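Local coordinates for protein superoxide dismutase (Anaplasma phagocytophilum, PDB 3JS4) that probably catalyses the dismutation of superoxide radicals to oxygen and hydrogen peroxide by successive reduction and oxidation of an active-site iron ion, at residues G32-Y36 / I37-L41; D102-W105 / Q106-P110; A191-L194 / D195-L199; D205-L208 / E209-N213. All coordinates share one frame; numbering follows the deposited sequence.

Contact 1: G32-Y36 / I37-L41; sequences GLEPY and ISSHL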
loop_
_atom_site.group_PDB
_atom_site.type_symbol
_atom_site.label_atom_id
_atom_site.label_comp_id
_atom_site.label_asym_id
_atom_site.label_seq_id
_atom_site.Cartn_x
_atom_site.Cartn_y
_atom_site.Cartn_z
ATOM N N GLY A 32 -13.204 -11.069 -3.533
ATOM C CA GLY A 32 -13.873 -9.796 -3.267
ATOM C C GLY A 32 -13.795 -9.390 -1.805
ATOM O O GLY A 32 -13.371 -10.178 -0.960
ATOM N N LEU A 33 -14.233 -8.164 -1.514
ATOM C CA LEU A 33 -14.217 -7.615 -0.157
ATOM C C LEU A 33 -15.556 -6.996 0.241
ATOM O O LEU A 33 -15.596 -6.045 1.048
ATOM C CB LEU A 33 -13.104 -6.566 -0.027
ATOM C CG LEU A 33 -11.686 -7.071 -0.318
ATOM C CD1 LEU A 33 -10.732 -5.887 -0.509
ATOM C CD2 LEU A 33 -11.207 -8.002 0.796
ATOM N N GLU A 34 -16.642 -7.545 -0.310
ATOM C CA GLU A 34 -18.000 -7.026 -0.090
ATOM C C GLU A 34 -18.429 -7.278 1.369
ATOM O O GLU A 34 -17.973 -8.237 1.969
ATOM C CB GLU A 34 -18.990 -7.709 -1.053
ATOM C CG GLU A 34 -18.721 -7.457 -2.531
ATOM C CD GLU A 34 -17.805 -8.509 -3.184
ATOM O OE1 GLU A 34 -17.252 -9.407 -2.479
ATOM O OE2 GLU A 34 -17.649 -8.443 -4.433
ATOM N N PRO A 35 -19.292 -6.419 1.946
ATOM C CA PRO A 35 -19.892 -5.231 1.364
ATOM C C PRO A 35 -19.026 -3.965 1.518
ATOM O O PRO A 35 -19.452 -2.891 1.089
ATOM C CB PRO A 35 -21.196 -5.091 2.153
ATOM C CG PRO A 35 -20.852 -5.604 3.526
ATOM C CD PRO A 35 -19.757 -6.636 3.337
ATOM N N TYR A 36 -17.834 -4.107 2.103
ATOM C CA TYR A 36 -16.930 -2.971 2.436
ATOM C C TYR A 36 -16.288 -2.258 1.243
ATOM O O TYR A 36 -16.054 -1.033 1.263
ATOM C CB TYR A 36 -15.853 -3.445 3.432
ATOM C CG TYR A 36 -16.518 -4.148 4.587
ATOM C CD1 TYR A 36 -17.369 -3.433 5.433
ATOM C CD2 TYR A 36 -16.379 -5.525 4.790
ATOM C CE1 TYR A 36 -18.042 -4.043 6.474
ATOM C CE2 TYR A 36 -17.068 -6.166 5.863
ATOM C CZ TYR A 36 -17.896 -5.396 6.692
ATOM O OH TYR A 36 -18.597 -5.924 7.759
ATOM N N ILE A 37 -15.947 -3.041 0.234
ATOM C CA ILE A 37 -15.528 -2.525 -1.047
ATOM C C ILE A 37 -16.438 -3.247 -2.014
ATOM O O ILE A 37 -16.443 -4.480 -2.059
ATOM C CB ILE A 37 -14.056 -2.866 -1.353
ATOM C CG1 ILE A 37 -13.108 -2.244 -0.291
ATOM C CG2 ILE A 37 -13.695 -2.434 -2.772
ATOM C CD1 ILE A 37 -12.953 -0.741 -0.366
ATOM N N SER A 38 -17.238 -2.485 -2.756
ATOM C CA SER A 38 -18.265 -3.093 -3.590
ATOM C C SER A 38 -17.632 -3.815 -4.765
ATOM O O SER A 38 -16.487 -3.585 -5.121
ATOM C CB SER A 38 -19.248 -2.042 -4.098
ATOM O OG SER A 38 -18.609 -1.185 -5.033
ATOM N N SER A 39 -18.409 -4.682 -5.385
ATOM C CA SER A 39 -17.935 -5.407 -6.538
ATOM C C SER A 39 -17.480 -4.441 -7.668
ATOM O O SER A 39 -16.390 -4.598 -8.272
ATOM C CB SER A 39 -19.055 -6.362 -6.972
ATOM O OG SER A 39 -18.716 -6.909 -8.214
ATOM N N HIS A 40 -18.310 -3.432 -7.920
ATOM C CA HIS A 40 -18.048 -2.394 -8.917
ATOM C C HIS A 40 -16.746 -1.618 -8.611
ATOM O O HIS A 40 -15.917 -1.380 -9.503
ATOM C CB HIS A 40 -19.266 -1.459 -8.974
ATOM C CG HIS A 40 -19.171 -0.370 -10.003
ATOM N ND1 HIS A 40 -18.703 -0.582 -11.284
ATOM C CD2 HIS A 40 -19.551 0.932 -9.954
ATOM C CE1 HIS A 40 -18.764 0.552 -11.968
ATOM N NE2 HIS A 40 -19.271 1.485 -11.181
ATOM N N LEU A 41 -16.572 -1.237 -7.358
ATOM C CA LEU A 41 -15.374 -0.475 -6.970
ATOM C C LEU A 41 -14.116 -1.329 -7.102
ATOM O O LEU A 41 -13.097 -0.882 -7.631
ATOM C CB LEU A 41 -15.516 0.075 -5.558
ATOM C CG LEU A 41 -14.308 0.780 -4.917
ATOM C CD1 LEU A 41 -13.783 1.898 -5.805
ATOM C CD2 LEU A 41 -14.783 1.327 -3.577
HETATM O O HOH W 1 -15.257 -6.406 -3.518
#
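The turn that leads into helix 39-60, the first long helix of the alpha-hairpin domain, is closed where Ile37 folds back on Leu33. Ile37 N donates to Leu33 O (3.1 Å, N-H...O 163°), a nearly straight bond whose donor stands above the carbonyl plane. A cis peptide before Pro35 lies within this turn, a linkage proline tolerates better than other residues. Alongside the bond, CB of Leu33 meets CB of Ile37 at 4.0 Å, two aliphatic groups suited to their buried positions. A water ties the two arms of the turn together, accepting from Leu33 N (2.9 Å) and donating to Ile37 O (2.7 Å). Glu34 bends at chi2 (91°), which brings carboxylate OE2 to 3.6 Å from CB of the exposed Ser39. Ser38 is the N-cap: its short side chain lets OG reach forward to the first turn, where it accepts from Leu41 N at 3.1 Å, and it is also hydrogen-bonded to Asp195. Leu33 and Ile37 pack against Leu211 of helix 200-211, on which Tyr36 stacks its ring with His210, while Leu41 rests on Leu194 and Asp195 of helix 193-196.

Contact 2: D102-W105 / Q106-P110; sequences DFYW and QSMKP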
loop_
_atom_site.group_PDB
_atom_site.type_symbol
_atom_site.label_atom_id
_atom_site.label_comp_id
_atom_site.label_asym_id
_atom_site.label_seq_id
_atom_site.Cartn_x
_atom_site.Cartn_y
_atom_site.Cartn_z
ATOM N N ASP A 102 -0.111 -3.732 -5.543
ATOM C CA ASP A 102 0.109 -5.139 -5.169
ATOM C C ASP A 102 0.132 -5.198 -3.628
ATOM O O ASP A 102 -0.480 -6.083 -3.018
ATOM C CB ASP A 102 1.444 -5.715 -5.711
ATOM C CG ASP A 102 1.440 -6.012 -7.223
ATOM O OD1 ASP A 102 0.384 -6.054 -7.891
ATOM O OD2 ASP A 102 2.552 -6.229 -7.758
ATOM N N PHE A 103 0.839 -4.257 -3.008
ATOM C CA PHE A 103 0.992 -4.223 -1.549
ATOM C C PHE A 103 -0.357 -3.957 -0.880
ATOM O O PHE A 103 -0.682 -4.543 0.170
ATOM C CB PHE A 103 1.969 -3.098 -1.151
ATOM C CG PHE A 103 2.693 -3.348 0.159
ATOM C CD1 PHE A 103 3.663 -4.336 0.249
ATOM C CD2 PHE A 103 2.409 -2.584 1.289
ATOM C CE1 PHE A 103 4.334 -4.581 1.454
ATOM C CE2 PHE A 103 3.074 -2.803 2.485
ATOM C CZ PHE A 103 4.056 -3.800 2.568
ATOM N N TYR A 104 -1.141 -3.063 -1.493
ATOM C CA TYR A 104 -2.452 -2.687 -0.960
ATOM C C TYR A 104 -3.374 -3.904 -0.916
ATOM O O TYR A 104 -4.077 -4.116 0.081
ATOM C CB TYR A 104 -3.050 -1.623 -1.874
ATOM C CG TYR A 104 -4.464 -1.170 -1.621
ATOM C CD1 TYR A 104 -4.855 -0.650 -0.383
ATOM C CD2 TYR A 104 -5.404 -1.182 -2.666
ATOM C CE1 TYR A 104 -6.155 -0.181 -0.181
ATOM C CE2 TYR A 104 -6.693 -0.705 -2.483
ATOM C CZ TYR A 104 -7.063 -0.200 -1.248
ATOM O OH TYR A 104 -8.339 0.243 -1.075
ATOM N N TRP A 105 -3.429 -4.678 -2.008
ATOM C CA TRP A 105 -4.329 -5.828 -1.998
ATOM C C TRP A 105 -3.951 -6.840 -0.929
ATOM O O TRP A 105 -4.841 -7.463 -0.327
ATOM C CB TRP A 105 -4.444 -6.516 -3.384
ATOM C CG TRP A 105 -4.787 -5.563 -4.519
ATOM C CD1 TRP A 105 -4.063 -5.356 -5.664
ATOM C CD2 TRP A 105 -5.930 -4.702 -4.608
ATOM N NE1 TRP A 105 -4.687 -4.430 -6.456
ATOM C CE2 TRP A 105 -5.839 -4.019 -5.845
ATOM C CE3 TRP A 105 -7.049 -4.474 -3.779
ATOM C CZ2 TRP A 105 -6.805 -3.098 -6.269
ATOM C CZ3 TRP A 105 -8.002 -3.547 -4.186
ATOM C CH2 TRP A 105 -7.869 -2.862 -5.427
ATOM N N GLN A 106 -2.644 -7.044 -0.718
ATOM C CA GLN A 106 -2.181 -7.962 0.325
ATOM C C GLN A 106 -2.440 -7.432 1.746
ATOM O O GLN A 106 -2.459 -8.214 2.712
ATOM C CB GLN A 106 -0.681 -8.256 0.152
ATOM C CG GLN A 106 -0.308 -8.756 -1.227
ATOM C CD GLN A 106 1.183 -8.984 -1.375
ATOM O OE1 GLN A 106 1.907 -8.131 -1.918
ATOM N NE2 GLN A 106 1.662 -10.125 -0.878
ATOM N N SER A 107 -2.639 -6.117 1.850
ATOM C CA SER A 107 -2.858 -5.414 3.106
ATOM C C SER A 107 -4.313 -5.520 3.592
ATOM O O SER A 107 -4.686 -4.918 4.595
ATOM C CB SER A 107 -2.461 -3.939 2.938
ATOM O OG SER A 107 -1.035 -3.819 2.778
ATOM N N MET A 108 -5.141 -6.265 2.870
ATOM C CA MET A 108 -6.536 -6.427 3.246
ATOM C C MET A 108 -6.878 -7.903 3.076
ATOM O O MET A 108 -6.166 -8.624 2.388
ATOM C CB MET A 108 -7.443 -5.582 2.339
ATOM C CG MET A 108 -7.119 -4.069 2.321
ATOM S SD MET A 108 -8.270 -3.080 1.334
ATOM C CE MET A 108 -7.747 -3.478 -0.354
ATOM N N LYS A 109 -7.960 -8.337 3.725
ATOM C CA LYS A 109 -8.543 -9.665 3.503
ATOM C C LYS A 109 -10.033 -9.630 3.830
ATOM O O LYS A 109 -10.491 -8.728 4.534
ATOM C CB LYS A 109 -7.833 -10.735 4.351
ATOM C CG LYS A 109 -7.939 -10.561 5.878
ATOM C CD LYS A 109 -7.343 -11.789 6.580
ATOM C CE LYS A 109 -7.531 -11.710 8.090
ATOM N NZ LYS A 109 -7.147 -12.987 8.710
ATOM N N PRO A 110 -10.803 -10.609 3.317
ATOM C CA PRO A 110 -12.167 -10.758 3.840
ATOM C C PRO A 110 -12.097 -11.053 5.342
ATOM O O PRO A 110 -11.157 -11.723 5.790
ATOM C CB PRO A 110 -12.708 -11.996 3.087
ATOM C CG PRO A 110 -11.889 -12.107 1.868
ATOM C CD PRO A 110 -10.521 -11.544 2.209
#
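Met108 folds its methyl over the ring of Tyr104, in a Met-aromatic contact at the tightly packed end of helix 89-106. CE sits 3.6 Å from the centroid of the Tyr104 ring, only 16° off the normal, so a CH-pi contact forms over one face; the sulfur SD lies more obliquely, 4.4 Å from the same centroid. The bend at chi3 (-75°) turns CE inward, where it also reaches Trp105 CE3 at 3.6 Å. Methionine suits this place because its flexible, polarisable end can rest on the phenol and touch the indole beside it. The two rings are themselves in touch, CD2 of Tyr104 lying over a face of the Trp105 indole.

Close by, the buried hydroxyl of Ser107 turns back to the helix and donates to Phe103 O at 2.7 Å from OG. It approaches from above the carbonyl plane, and OG has a second partner in Thr184 N. The small serine thus closes the last turn where its backbone N makes only weak bonds.

The other side is looser. Gln106, partly exposed, runs extended beyond CG and lays CG 3.2 Å from Asp102 O, while its N makes a weak bond to that oxygen.

The side chain of Tyr104 comes to about 6 Å from the bound iron; its OH is hydrogen-bonded to Tyr203, and Trp105 NE1 pairs with His50. Both rings also meet the iron ligand His45, consistent with an aromatic second shell in which apolar contacts and hydrogen bonds together limit the movement of the rings.

Contact 3: A191-L194 / D195-L199; sequences AYYL and DYLNL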
loop_
_atom_site.group_PDB
_atom_site.type_symbol
_atom_site.label_atom_id
_atom_site.label_comp_id
_atom_site.label_asym_id
_atom_site.label_seq_id
_atom_site.Cartn_x
_atom_site.Cartn_y
_atom_site.Cartn_z
ATOM N N ALA A 191 -9.846 5.183 -4.860
ATOM C CA ALA A 191 -9.837 3.992 -3.989
ATOM C C ALA A 191 -11.162 3.828 -3.290
ATOM O O ALA A 191 -11.524 2.722 -2.872
ATOM C CB ALA A 191 -8.723 4.060 -2.940
ATOM N N TYR A 192 -11.880 4.939 -3.126
ATOM C CA TYR A 192 -13.066 4.893 -2.304
ATOM C C TYR A 192 -14.271 5.629 -2.895
ATOM O O TYR A 192 -15.394 5.416 -2.440
ATOM C CB TYR A 192 -12.729 5.435 -0.908
ATOM C CG TYR A 192 -12.202 6.871 -0.881
ATOM C CD1 TYR A 192 -13.058 7.959 -0.926
ATOM C CD2 TYR A 192 -10.822 7.131 -0.805
ATOM C CE1 TYR A 192 -12.555 9.291 -0.854
ATOM C CE2 TYR A 192 -10.326 8.429 -0.763
ATOM C CZ TYR A 192 -11.184 9.499 -0.776
ATOM O OH TYR A 192 -10.631 10.767 -0.736
ATOM N N TYR A 193 -14.065 6.468 -3.909
ATOM C CA TYR A 193 -15.153 7.376 -4.337
ATOM C C TYR A 193 -16.485 6.687 -4.687
ATOM O O TYR A 193 -17.570 7.150 -4.296
ATOM C CB TYR A 193 -14.740 8.246 -5.527
ATOM C CG TYR A 193 -15.319 9.629 -5.366
ATOM C CD1 TYR A 193 -14.683 10.563 -4.550
ATOM C CD2 TYR A 193 -16.519 9.981 -5.977
ATOM C CE1 TYR A 193 -15.211 11.814 -4.366
ATOM C CE2 TYR A 193 -17.048 11.234 -5.814
ATOM C CZ TYR A 193 -16.388 12.142 -5.005
ATOM O OH TYR A 193 -16.912 13.375 -4.807
ATOM N N LEU A 194 -16.401 5.601 -5.443
ATOM C CA LEU A 194 -17.623 4.953 -5.954
ATOM C C LEU A 194 -18.527 4.465 -4.817
ATOM O O LEU A 194 -19.751 4.422 -4.971
ATOM C CB LEU A 194 -17.279 3.811 -6.924
ATOM C CG LEU A 194 -16.897 4.221 -8.371
ATOM C CD1 LEU A 194 -16.413 2.972 -9.200
ATOM C CD2 LEU A 194 -18.077 4.963 -9.083
ATOM N N ASP A 195 -17.918 4.109 -3.680
ATOM C CA ASP A 195 -18.659 3.566 -2.546
ATOM C C ASP A 195 -18.911 4.616 -1.456
ATOM O O ASP A 195 -19.950 4.584 -0.834
ATOM C CB ASP A 195 -17.925 2.368 -1.920
ATOM C CG ASP A 195 -18.069 1.086 -2.713
ATOM O OD1 ASP A 195 -18.579 1.092 -3.861
ATOM O OD2 ASP A 195 -17.601 0.055 -2.181
ATOM N N TYR A 196 -17.945 5.504 -1.211
ATOM C CA TYR A 196 -17.987 6.477 -0.075
ATOM C C TYR A 196 -17.971 7.958 -0.486
ATOM O O TYR A 196 -17.952 8.837 0.370
ATOM C CB TYR A 196 -16.827 6.196 0.906
ATOM C CG TYR A 196 -16.859 4.772 1.403
ATOM C CD1 TYR A 196 -17.706 4.421 2.454
ATOM C CD2 TYR A 196 -16.103 3.758 0.771
ATOM C CE1 TYR A 196 -17.788 3.117 2.899
ATOM C CE2 TYR A 196 -16.175 2.434 1.214
ATOM C CZ TYR A 196 -17.024 2.126 2.276
ATOM O OH TYR A 196 -17.145 0.838 2.740
ATOM N N LEU A 197 -17.970 8.225 -1.795
ATOM C CA LEU A 197 -17.973 9.609 -2.311
ATOM C C LEU A 197 -16.847 10.416 -1.668
ATOM O O LEU A 197 -15.752 9.897 -1.501
ATOM C CB LEU A 197 -19.352 10.264 -2.138
ATOM C CG LEU A 197 -20.529 9.538 -2.818
ATOM C CD1 LEU A 197 -21.915 10.141 -2.417
ATOM C CD2 LEU A 197 -20.380 9.486 -4.362
ATOM N N ASN A 198 -17.104 11.663 -1.274
ATOM C CA ASN A 198 -16.071 12.472 -0.628
ATOM C C ASN A 198 -15.786 12.142 0.861
ATOM O O ASN A 198 -14.958 12.799 1.476
ATOM C CB ASN A 198 -16.377 13.971 -0.819
ATOM C CG ASN A 198 -17.633 14.423 -0.097
ATOM O OD1 ASN A 198 -18.667 13.761 -0.135
ATOM N ND2 ASN A 198 -17.553 15.577 0.549
ATOM N N LEU A 199 -16.461 11.136 1.433
ATOM C CA LEU A 199 -16.272 10.801 2.856
ATOM C C LEU A 199 -15.086 9.850 3.091
ATOM O O LEU A 199 -15.270 8.658 3.405
ATOM C CB LEU A 199 -17.578 10.252 3.493
ATOM C CG LEU A 199 -18.883 11.041 3.205
ATOM C CD1 LEU A 199 -20.150 10.420 3.840
ATOM C CD2 LEU A 199 -18.761 12.497 3.636
#
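Backbone bonds from Tyr192 and Tyr193 to Asp195, Tyr196 and Leu197 wind the short helix 193-196. Tyr192, at the N-cap position, offers its carbonyl to two donors: Tyr196 N lies almost in line with the C=O at 2.8 Å from O, and Asp195 N comes in above the carbonyl plane at 3.1 Å. Tyr193 O takes Leu197 N at 2.8 Å. Leu197 leaves helical geometry with a positive phi, as the second residue of a type II' beta turn from Tyr196 to Leu199.

The aromatic contacts gather on Leu197. The ring of Tyr193 lies flat against the backbone there, Leu197 CA standing 3.8 Å from the centroid and 3° off the normal, a CH-pi contact over the face. At the rim of that ring, CE2 meets Leu197 CD2 at 4.0 Å, the two side chains crossing at about a right angle. Tyr192 works differently: Leu197 O comes to the edge of its ring, in plane, 3.3 Å from CE1. With chi1 at 59°, its CG sits between the backbone N and the carbonyl carbon, which sets the ring edge beside Leu197 O.

A further apolar contact joins CB of Tyr192 to CD2 of Tyr196 at 4.1 Å.

The flat ring of Tyr193 suits a place against backbone; Tyr192 and Tyr196 use their hydroxyls, on Arg200 NE and Tyr36 O. The chemistry implies a tight surface turn, following closely on the iron ligand His190, that is shaped by carbonyl oxygens and ring surfaces more than by aliphatic packing.

Contact 4: D205-L208 / E209-N213; sequences DVFL and EHLLN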
loop_
_atom_site.group_PDB
_atom_site.type_symbol
_atom_site.label_atom_id
_atom_site.label_comp_id
_atom_site.label_asym_id
_atom_site.label_seq_id
_atom_site.Cartn_x
_atom_site.Cartn_y
_atom_site.Cartn_z
ATOM N N ASP A 205 -12.438 4.395 8.327
ATOM C CA ASP A 205 -13.100 3.669 9.406
ATOM C C ASP A 205 -13.337 2.229 9.025
ATOM O O ASP A 205 -13.021 1.324 9.796
ATOM C CB ASP A 205 -14.426 4.316 9.793
ATOM C CG ASP A 205 -14.257 5.662 10.472
ATOM O OD1 ASP A 205 -13.119 6.041 10.834
ATOM O OD2 ASP A 205 -15.290 6.344 10.651
ATOM N N VAL A 206 -13.882 2.027 7.826
ATOM C CA VAL A 206 -14.155 0.703 7.317
ATOM C C VAL A 206 -12.862 -0.113 7.133
ATOM O O VAL A 206 -12.814 -1.310 7.457
ATOM C CB VAL A 206 -14.956 0.791 6.014
ATOM C CG1 VAL A 206 -14.918 -0.522 5.285
ATOM C CG2 VAL A 206 -16.394 1.190 6.316
ATOM N N PHE A 207 -11.812 0.538 6.621
ATOM C CA PHE A 207 -10.519 -0.136 6.469
ATOM C C PHE A 207 -10.002 -0.737 7.800
ATOM O O PHE A 207 -9.601 -1.916 7.879
ATOM C CB PHE A 207 -9.482 0.841 5.889
ATOM C CG PHE A 207 -8.134 0.202 5.591
ATOM C CD1 PHE A 207 -7.892 -0.394 4.353
ATOM C CD2 PHE A 207 -7.121 0.207 6.543
ATOM C CE1 PHE A 207 -6.638 -0.984 4.039
ATOM C CE2 PHE A 207 -5.858 -0.394 6.259
ATOM C CZ PHE A 207 -5.621 -0.981 5.004
ATOM N N LEU A 208 -10.002 0.076 8.841
ATOM C CA LEU A 208 -9.506 -0.360 10.146
ATOM C C LEU A 208 -10.448 -1.372 10.781
ATOM O O LEU A 208 -10.010 -2.266 11.519
ATOM C CB LEU A 208 -9.350 0.855 11.073
ATOM C CG LEU A 208 -8.180 1.801 10.737
ATOM C CD1 LEU A 208 -8.344 3.130 11.485
ATOM C CD2 LEU A 208 -6.816 1.149 11.058
ATOM N N GLU A 209 -11.748 -1.214 10.520
ATOM C CA GLU A 209 -12.763 -2.025 11.204
ATOM C C GLU A 209 -12.910 -3.428 10.620
ATOM O O GLU A 209 -13.170 -4.378 11.370
ATOM C CB GLU A 209 -14.128 -1.310 11.215
ATOM C CG GLU A 209 -14.252 -0.303 12.371
ATOM C CD GLU A 209 -15.366 0.714 12.189
ATOM O OE1 GLU A 209 -16.335 0.431 11.452
ATOM O OE2 GLU A 209 -15.281 1.808 12.785
ATOM N N HIS A 210 -12.753 -3.540 9.296
ATOM C CA HIS A 210 -13.097 -4.768 8.575
ATOM C C HIS A 210 -12.136 -5.240 7.487
ATOM O O HIS A 210 -12.323 -6.335 6.972
ATOM C CB HIS A 210 -14.524 -4.673 8.004
ATOM C CG HIS A 210 -15.581 -4.615 9.064
ATOM N ND1 HIS A 210 -15.886 -5.694 9.865
ATOM C CD2 HIS A 210 -16.373 -3.598 9.489
ATOM C CE1 HIS A 210 -16.825 -5.350 10.732
ATOM N NE2 HIS A 210 -17.150 -4.092 10.514
ATOM N N LEU A 211 -11.109 -4.446 7.159
ATOM C CA LEU A 211 -10.213 -4.790 6.037
ATOM C C LEU A 211 -8.755 -5.106 6.383
ATOM O O LEU A 211 -8.212 -6.075 5.852
ATOM C CB LEU A 211 -10.259 -3.715 4.953
ATOM C CG LEU A 211 -11.603 -3.560 4.214
ATOM C CD1 LEU A 211 -11.546 -2.278 3.378
ATOM C CD2 LEU A 211 -11.912 -4.754 3.327
ATOM N N LEU A 212 -8.123 -4.301 7.249
ATOM C CA LEU A 212 -6.676 -4.424 7.502
ATOM C C LEU A 212 -6.284 -5.874 7.778
ATOM O O LEU A 212 -6.884 -6.526 8.626
ATOM C CB LEU A 212 -6.223 -3.556 8.691
ATOM C CG LEU A 212 -4.772 -3.558 9.181
ATOM C CD1 LEU A 212 -3.718 -3.213 8.075
ATOM C CD2 LEU A 212 -4.658 -2.561 10.346
ATOM N N ASN A 213 -5.251 -6.348 7.089
ATOM C CA ASN A 213 -4.815 -7.721 7.228
ATOM C C ASN A 213 -3.624 -7.806 8.179
ATOM O O ASN A 213 -2.465 -7.576 7.786
ATOM C CB ASN A 213 -4.445 -8.278 5.854
ATOM C CG ASN A 213 -4.154 -9.771 5.872
ATOM O OD1 ASN A 213 -4.038 -10.412 6.937
ATOM N ND2 ASN A 213 -4.043 -10.344 4.676
#
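Helical backbone bonds join Asp205, Val206 and Phe207 to Glu209, His210 and Leu211 near the end of helix 200-211. Glu209 N donates to Asp205 O and His210 N to Val206 O, both at 2.9 Å. The pattern then widens: Phe207 O accepts from Leu211 N at 3.0 Å and also from Leu212 N at 2.9 Å, the latter a pi-type bond. Two donors thus grip one buried carbonyl as the chain unwinds.

Apolar contacts centre on Phe207. With CG anti to the backbone N (chi1 -175°), its ring leans outward and toward the C-terminal end, beside Leu211 and Leu212. Leu211 crosses it at about a right angle, CB lying 4.1 Å from CD1 of the ring, and Leu212 crosses obliquely, its CD1 at 4.0 Å from CE2. The branched leucines give the phenyl ring apolar neighbours, as fits three buried residues.

Charge marks the outer side. Glu209 extends over the Asp205 carbonyl, and its OE2 is 5.0 Å from Asp205 OD2. These like charges are probably eased by the salt bridge of Asp205 with Lys201.

Phe207 packs on Met108 and on Met185 of strand 179-186, Leu212 on Ala183 of the same strand, and Leu208 on helix 131-144, while a backbone hydrogen bond ties Leu212 to Gly113 in the loop before helix 118-128.

Contact 2 is the most central of the four, its centre about 8 Å from that of the chain, and its buried aromatic and thioether groups form part of the surroundings of the iron. Contact 3 lies at the surface, held mostly by carbonyls and tyrosine faces; contacts 1 and 4 are partly buried, with aliphatic side chains inward and charged ones outward. Contacts 3 and 4 belong to successive helices of the C-terminal domain, contacts 1 and 2 to the alpha-hairpin domain. Contact 1 joins the two domains, by polar bonds to contact 3 and by side-chain packing to contact 4. Contacts 2 and 4 meet through backbone hydrogen bonds, Asn213 N to Ser107 O at 2.9 Å among them.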